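Local coordinates for protein probable transcriptional regulator (Pseudomonas aeruginosa PAO1, PDB 2GEN) that probably binds DNA as a TetR-family transcriptional regulator, with a helix-turn-helix domain, and forms a two-chain assembly, at residues 143-153 with 187-195. Sequence-based numbering, arbitrary orientation.
Sequences GLFREMPDDCF and VAWDSVRAA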
ATOM      1  N   GLY A 143     -16.256  10.379  23.016  1.00 18.46           N
ATOM      2  CA  GLY A 143     -16.493   8.939  23.070  1.00 19.69           C
ATOM      3  C   GLY A 143     -17.226   8.470  21.825  1.00 19.66           C
ATOM      4  O   GLY A 143     -17.953   7.447  21.864  1.00 21.32           O
ATOM      5  N   LEU A 144     -17.069   9.206  20.724  1.00 17.74           N
ATOM      6  CA  LEU A 144     -17.835   8.869  19.495  1.00 17.52           C
ATOM      7  C   LEU A 144     -17.211   7.732  18.707  1.00 18.59           C
ATOM      8  O   LEU A 144     -17.858   7.198  17.785  1.00 18.62           O
ATOM      9  CB  LEU A 144     -18.025  10.097  18.600  1.00 17.94           C
ATOM     10  CG  LEU A 144     -18.857  11.201  19.286  1.00 15.67           C
ATOM     11  CD1 LEU A 144     -19.049  12.328  18.310  1.00 17.10           C
ATOM     12  CD2 LEU A 144     -20.217  10.737  19.838  1.00 20.41           C
ATOM     13  N   PHE A 145     -15.985   7.367  19.067  1.00 18.46           N
ATOM     14  CA  PHE A 145     -15.257   6.341  18.332  1.00 19.04           C
ATOM     15  C   PHE A 145     -14.961   5.143  19.219  1.00 21.39           C
ATOM     16  O   PHE A 145     -14.733   5.282  20.456  1.00 21.36           O
ATOM     17  CB  PHE A 145     -13.903   6.833  17.815  1.00 19.95           C
ATOM     18  CG  PHE A 145     -13.972   8.076  16.939  1.00 18.59           C
ATOM     19  CD1 PHE A 145     -14.806   8.105  15.800  1.00 20.31           C
ATOM     20  CD2 PHE A 145     -13.146   9.135  17.176  1.00 17.65           C
ATOM     21  CE1 PHE A 145     -14.848   9.252  14.990  1.00 19.11           C
ATOM     22  CE2 PHE A 145     -13.175  10.286  16.343  1.00 18.66           C
ATOM     23  CZ  PHE A 145     -13.999  10.330  15.267  1.00 18.48           C
ATOM     24  N   ARG A 146     -14.876   3.984  18.581  1.00 21.92           N
ATOM     25  CA  ARG A 146     -14.356   2.808  19.275  1.00 25.85           C
ATOM     26  C   ARG A 146     -12.885   3.040  19.685  1.00 24.33           C
ATOM     27  O   ARG A 146     -12.100   3.702  18.973  1.00 24.60           O
ATOM     28  CB  ARG A 146     -14.584   1.554  18.412  1.00 25.55           C
ATOM     29  CG  ARG A 146     -13.401   1.108  17.626  1.00 29.95           C
ATOM     30  CD  ARG A 146     -13.635  -0.279  16.919  1.00 30.71           C
ATOM     31  NE  ARG A 146     -13.127  -1.368  17.753  1.00 40.48           N
ATOM     32  CZ  ARG A 146     -13.445  -2.662  17.637  1.00 38.95           C
ATOM     33  NH1 ARG A 146     -14.311  -3.095  16.702  1.00 36.36           N
ATOM     34  NH2 ARG A 146     -12.885  -3.527  18.484  1.00 36.84           N
ATOM     35  N   GLU A 147     -12.498   2.513  20.845  1.00 26.96           N
ATOM     36  CA  GLU A 147     -11.144   2.769  21.393  1.00 29.02           C
ATOM     37  C   GLU A 147     -10.068   2.071  20.565  1.00 28.77           C
ATOM     38  O   GLU A 147     -10.130   0.855  20.355  1.00 28.68           O
ATOM     39  CB  GLU A 147     -11.023   2.316  22.865  1.00 29.14           C
ATOM     40  CG  GLU A 147     -12.211   2.693  23.787  1.00 32.88           C
ATOM     41  CD  GLU A 147     -11.851   2.613  25.280  1.00 34.62           C
ATOM     42  OE1 GLU A 147     -11.162   1.637  25.690  1.00 40.70           O
ATOM     43  OE2 GLU A 147     -12.243   3.540  26.043  1.00 41.28           O
HETATM   44  N   MSE A 148      -9.107   2.846  20.084  1.00 27.89           N
HETATM   45  CA  MSE A 148      -7.942   2.334  19.391  1.00 28.66           C
HETATM   46  C   MSE A 148      -6.841   3.388  19.328  1.00 27.79           C
HETATM   47  O   MSE A 148      -7.142   4.599  19.421  1.00 27.32           O
HETATM   48  CB  MSE A 148      -8.319   1.819  17.976  1.00 30.23           C
HETATM   49  CG  MSE A 148      -8.566   2.862  16.994  1.00 28.49           C
HETATM   50 SE   MSE A 148      -9.293   2.030  15.302  0.70 31.51          SE
HETATM   51  CE  MSE A 148     -11.062   1.931  15.718  1.00 32.01           C
ATOM     52  N   PRO A 149      -5.577   2.962  19.165  1.00 26.59           N
ATOM     53  CA  PRO A 149      -4.462   3.893  18.951  1.00 27.05           C
ATOM     54  C   PRO A 149      -4.666   4.765  17.716  1.00 26.87           C
ATOM     55  O   PRO A 149      -5.265   4.311  16.740  1.00 26.08           O
ATOM     56  CB  PRO A 149      -3.259   2.980  18.754  1.00 27.29           C
ATOM     57  CG  PRO A 149      -3.663   1.666  19.370  1.00 26.83           C
ATOM     58  CD  PRO A 149      -5.124   1.556  19.217  1.00 27.08           C
ATOM     59  N   ASP A 150      -4.186   5.998  17.767  1.00 26.20           N
ATOM     60  CA  ASP A 150      -4.357   6.958  16.644  1.00 27.29           C
ATOM     61  C   ASP A 150      -3.862   6.370  15.315  1.00 27.44           C
ATOM     62  O   ASP A 150      -4.539   6.538  14.267  1.00 27.95           O
ATOM     63  CB  ASP A 150      -3.585   8.267  16.919  1.00 26.83           C
ATOM     64  CG  ASP A 150      -4.216   9.127  18.014  1.00 28.24           C
ATOM     65  OD1 ASP A 150      -5.353   8.864  18.458  1.00 27.46           O
ATOM     66  OD2 ASP A 150      -3.533  10.093  18.459  1.00 27.36           O
ATOM     67  N   ASP A 151      -2.722   5.656  15.345  1.00 27.98           N
ATOM     68  CA  ASP A 151      -2.185   5.027  14.120  1.00 28.51           C
ATOM     69  C   ASP A 151      -3.082   3.937  13.574  1.00 27.50           C
ATOM     70  O   ASP A 151      -3.177   3.795  12.332  1.00 26.21           O
ATOM     71  CB  ASP A 151      -0.801   4.406  14.293  1.00 30.31           C
ATOM     72  CG  ASP A 151       0.268   5.405  14.660  1.00 33.98           C
ATOM     73  OD1 ASP A 151       0.399   6.466  14.007  1.00 37.82           O
ATOM     74  OD2 ASP A 151       1.017   5.079  15.605  1.00 36.24           O
ATOM     75  N   CYS A 152      -3.722   3.173  14.467  1.00 27.09           N
ATOM     76  CA  CYS A 152      -4.704   2.152  14.059  1.00 28.14           C
ATOM     77  C   CYS A 152      -5.923   2.795  13.401  1.00 26.80           C
ATOM     78  O   CYS A 152      -6.327   2.410  12.289  1.00 26.22           O
ATOM     79  CB  CYS A 152      -5.202   1.374  15.254  1.00 30.27           C
ATOM     80  SG  CYS A 152      -3.951   0.333  15.885  1.00 40.43           S
ATOM     81  N   PHE A 153      -6.512   3.773  14.103  1.00 24.09           N
ATOM     82  CA  PHE A 153      -7.603   4.582  13.524  1.00 22.74           C
ATOM     83  C   PHE A 153      -7.242   5.064  12.106  1.00 22.39           C
ATOM     84  O   PHE A 153      -8.062   4.892  11.187  1.00 21.89           O
ATOM     85  CB  PHE A 153      -7.971   5.748  14.457  1.00 22.73           C
ATOM     86  CG  PHE A 153      -9.145   6.574  14.003  1.00 21.13           C
ATOM     87  CD1 PHE A 153     -10.366   6.462  14.665  1.00 22.12           C
ATOM     88  CD2 PHE A 153      -9.024   7.486  12.968  1.00 22.85           C
ATOM     89  CE1 PHE A 153     -11.471   7.227  14.317  1.00 24.00           C
ATOM     90  CE2 PHE A 153     -10.146   8.303  12.615  1.00 20.47           C
ATOM     91  CZ  PHE A 153     -11.384   8.132  13.281  1.00 22.48           C
ATOM     92  N   VAL A 187     -18.241   2.152   5.274  1.00 18.15           N
ATOM     93  CA  VAL A 187     -17.518   1.180   6.047  1.00 18.83           C
ATOM     94  C   VAL A 187     -16.525   1.854   6.983  1.00 17.32           C
ATOM     95  O   VAL A 187     -16.387   1.421   8.113  1.00 19.03           O
ATOM     96  CB  VAL A 187     -16.772   0.228   5.188  1.00 18.84           C
ATOM     97  CG1 VAL A 187     -15.786  -0.587   6.048  1.00 20.36           C
ATOM     98  CG2 VAL A 187     -17.801  -0.697   4.389  1.00 19.52           C
ATOM     99  N   ALA A 188     -15.863   2.912   6.526  1.00 17.67           N
ATOM    100  CA  ALA A 188     -14.870   3.611   7.402  1.00 17.16           C
ATOM    101  C   ALA A 188     -15.621   4.088   8.664  1.00 17.28           C
ATOM    102  O   ALA A 188     -15.145   3.884   9.805  1.00 18.47           O
ATOM    103  CB  ALA A 188     -14.255   4.805   6.648  1.00 18.17           C
ATOM    104  N   TRP A 189     -16.732   4.771   8.475  1.00 16.98           N
ATOM    105  CA  TRP A 189     -17.526   5.306   9.621  1.00 17.85           C
ATOM    106  C   TRP A 189     -17.978   4.145  10.489  1.00 18.73           C
ATOM    107  O   TRP A 189     -17.767   4.120  11.712  1.00 18.62           O
ATOM    108  CB  TRP A 189     -18.731   6.103   9.128  1.00 18.25           C
ATOM    109  CG  TRP A 189     -19.669   6.491  10.197  1.00 18.35           C
ATOM    110  CD1 TRP A 189     -21.011   6.242  10.214  1.00 20.68           C
ATOM    111  CD2 TRP A 189     -19.367   7.172  11.430  1.00 18.76           C
ATOM    112  NE1 TRP A 189     -21.594   6.738  11.371  1.00 24.48           N
ATOM    113  CE2 TRP A 189     -20.606   7.319  12.133  1.00 21.26           C
ATOM    114  CE3 TRP A 189     -18.200   7.706  11.996  1.00 21.06           C
ATOM    115  CZ2 TRP A 189     -20.699   7.952  13.377  1.00 21.02           C
ATOM    116  CZ3 TRP A 189     -18.321   8.342  13.252  1.00 17.37           C
ATOM    117  CH2 TRP A 189     -19.546   8.446  13.921  1.00 18.98           C
ATOM    118  N   ASP A 190     -18.581   3.120   9.862  1.00 19.41           N
ATOM    119  CA  ASP A 190     -19.025   1.986  10.667  1.00 21.05           C
ATOM    120  C   ASP A 190     -17.909   1.242  11.424  1.00 21.37           C
ATOM    121  O   ASP A 190     -18.168   0.682  12.523  1.00 23.02           O
ATOM    122  CB  ASP A 190     -19.852   1.019   9.787  1.00 21.33           C
ATOM    123  CG  ASP A 190     -21.207   1.551   9.507  1.00 23.46           C
ATOM    124  OD1 ASP A 190     -21.773   2.294  10.343  1.00 28.54           O
ATOM    125  OD2 ASP A 190     -21.775   1.176   8.451  1.00 29.35           O
ATOM    126  N   SER A 191     -16.692   1.272  10.879  1.00 19.81           N
ATOM    127  CA  SER A 191     -15.560   0.576  11.449  1.00 22.81           C
ATOM    128  C   SER A 191     -15.039   1.303  12.672  1.00 22.10           C
ATOM    129  O   SER A 191     -14.569   0.657  13.591  1.00 24.06           O
ATOM    130  CB  SER A 191     -14.425   0.411  10.459  1.00 22.63           C
ATOM    131  OG  SER A 191     -14.852  -0.427   9.400  1.00 29.98           O
ATOM    132  N   VAL A 192     -15.126   2.640  12.681  1.00 19.40           N
ATOM    133  CA  VAL A 192     -14.501   3.378  13.797  1.00 19.71           C
ATOM    134  C   VAL A 192     -15.506   3.955  14.771  1.00 19.11           C
ATOM    135  O   VAL A 192     -15.093   4.362  15.885  1.00 20.82           O
ATOM    136  CB  VAL A 192     -13.550   4.515  13.332  1.00 19.41           C
ATOM    137  CG1 VAL A 192     -12.339   3.975  12.575  1.00 20.58           C
ATOM    138  CG2 VAL A 192     -14.327   5.534  12.477  1.00 19.43           C
ATOM    139  N   ARG A 193     -16.783   3.996  14.428  1.00 19.67           N
ATOM    140  CA  ARG A 193     -17.756   4.589  15.354  1.00 21.22           C
ATOM    141  C   ARG A 193     -17.958   3.719  16.616  1.00 23.25           C
ATOM    142  O   ARG A 193     -17.741   2.495  16.583  1.00 22.58           O
ATOM    143  CB  ARG A 193     -19.076   4.910  14.681  1.00 23.19           C
ATOM    144  CG  ARG A 193     -19.891   3.684  14.299  1.00 22.71           C
ATOM    145  CD  ARG A 193     -21.038   4.167  13.472  1.00 26.15           C
ATOM    146  NE  ARG A 193     -21.878   3.047  13.059  1.00 33.07           N
ATOM    147  CZ  ARG A 193     -22.896   2.573  13.776  1.00 39.47           C
ATOM    148  NH1 ARG A 193     -23.211   3.118  14.956  1.00 38.77           N
ATOM    149  NH2 ARG A 193     -23.593   1.537  13.323  1.00 40.67           N
ATOM    150  N   ALA A 194     -18.286   4.379  17.730  1.00 24.69           N
ATOM    151  CA  ALA A 194     -18.605   3.688  18.997  1.00 27.89           C
ATOM    152  C   ALA A 194     -19.762   2.692  18.825  1.00 29.35           C
ATOM    153  O   ALA A 194     -20.686   2.936  18.062  1.00 29.70           O
ATOM    154  CB  ALA A 194     -18.969   4.718  20.064  1.00 27.44           C
ATOM    155  N   ALA A 195     -19.695   1.591  19.573  1.00 32.82           N
ATOM    156  CA  ALA A 195     -20.734   0.540  19.595  1.00 35.36           C
ATOM    157  C   ALA A 195     -22.107   0.982  20.122  1.00 36.77           C
ATOM    158  O   ALA A 195     -22.217   1.946  20.908  1.00 38.12           O
ATOM    159  CB  ALA A 195     -20.223  -0.669  20.394  1.00 35.70           C
TER
HETATM  160  O   HOH W   1     -15.401  -2.063  14.379  1.00 40.00           O
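Val192 packs against the ring of Phe153 at the end of helix 181-192. Its CG1 lies over one face of the ring, 4.1 Å from the ring centroid, a CH-pi contact. Phe153 CE1 comes as near as 3.6 Å to Val192 CB. CG of Phe153 stands anti to its own backbone N (chi1 -176°), which carries the ring across to the valine. The methyl CE of selenomethionine Met148 meets Val192 CG1 at 4.0 Å. The Phe145 ring sits beyond, with Phe153 CE1 over the centre of one face. Phe145 CE1 meets Trp189 CZ3 edge to edge at 4.0 Å.

Two backbone hydrogen bonds flank Phe145 and Arg193, a non-hydrogen-bonded pair in a single antiparallel beta bridge. Arg146 N donates to Val192 O at 2.7 Å, and Ala194 N to Leu144 O at 2.9 Å. A water joins Arg146 NH1 to Ser191 O. Arg193 NE bonds Asp190 OD1 at 2.8 Å in a salt bridge, and Arg193 CD lies over one face of the Trp189 ring, toward its rim. Phe145 also packs on Val84 of helix 80-97 and Tyr139 of helix 118-141, and Arg140 makes a cation-pi contact with Phe153. The Ser191 hydroxyl is hydrogen-bonded to the hydroxyl of Ser191 of the second subunit.

Gly143 leaves helix 118-141 through a Schellman motif, and Pro149 is the N-cap of helix 150-169. The contact thus ties the linker between these helices to the C-terminal tail, beside the subunit interface of an all-helical TetR-family regulator.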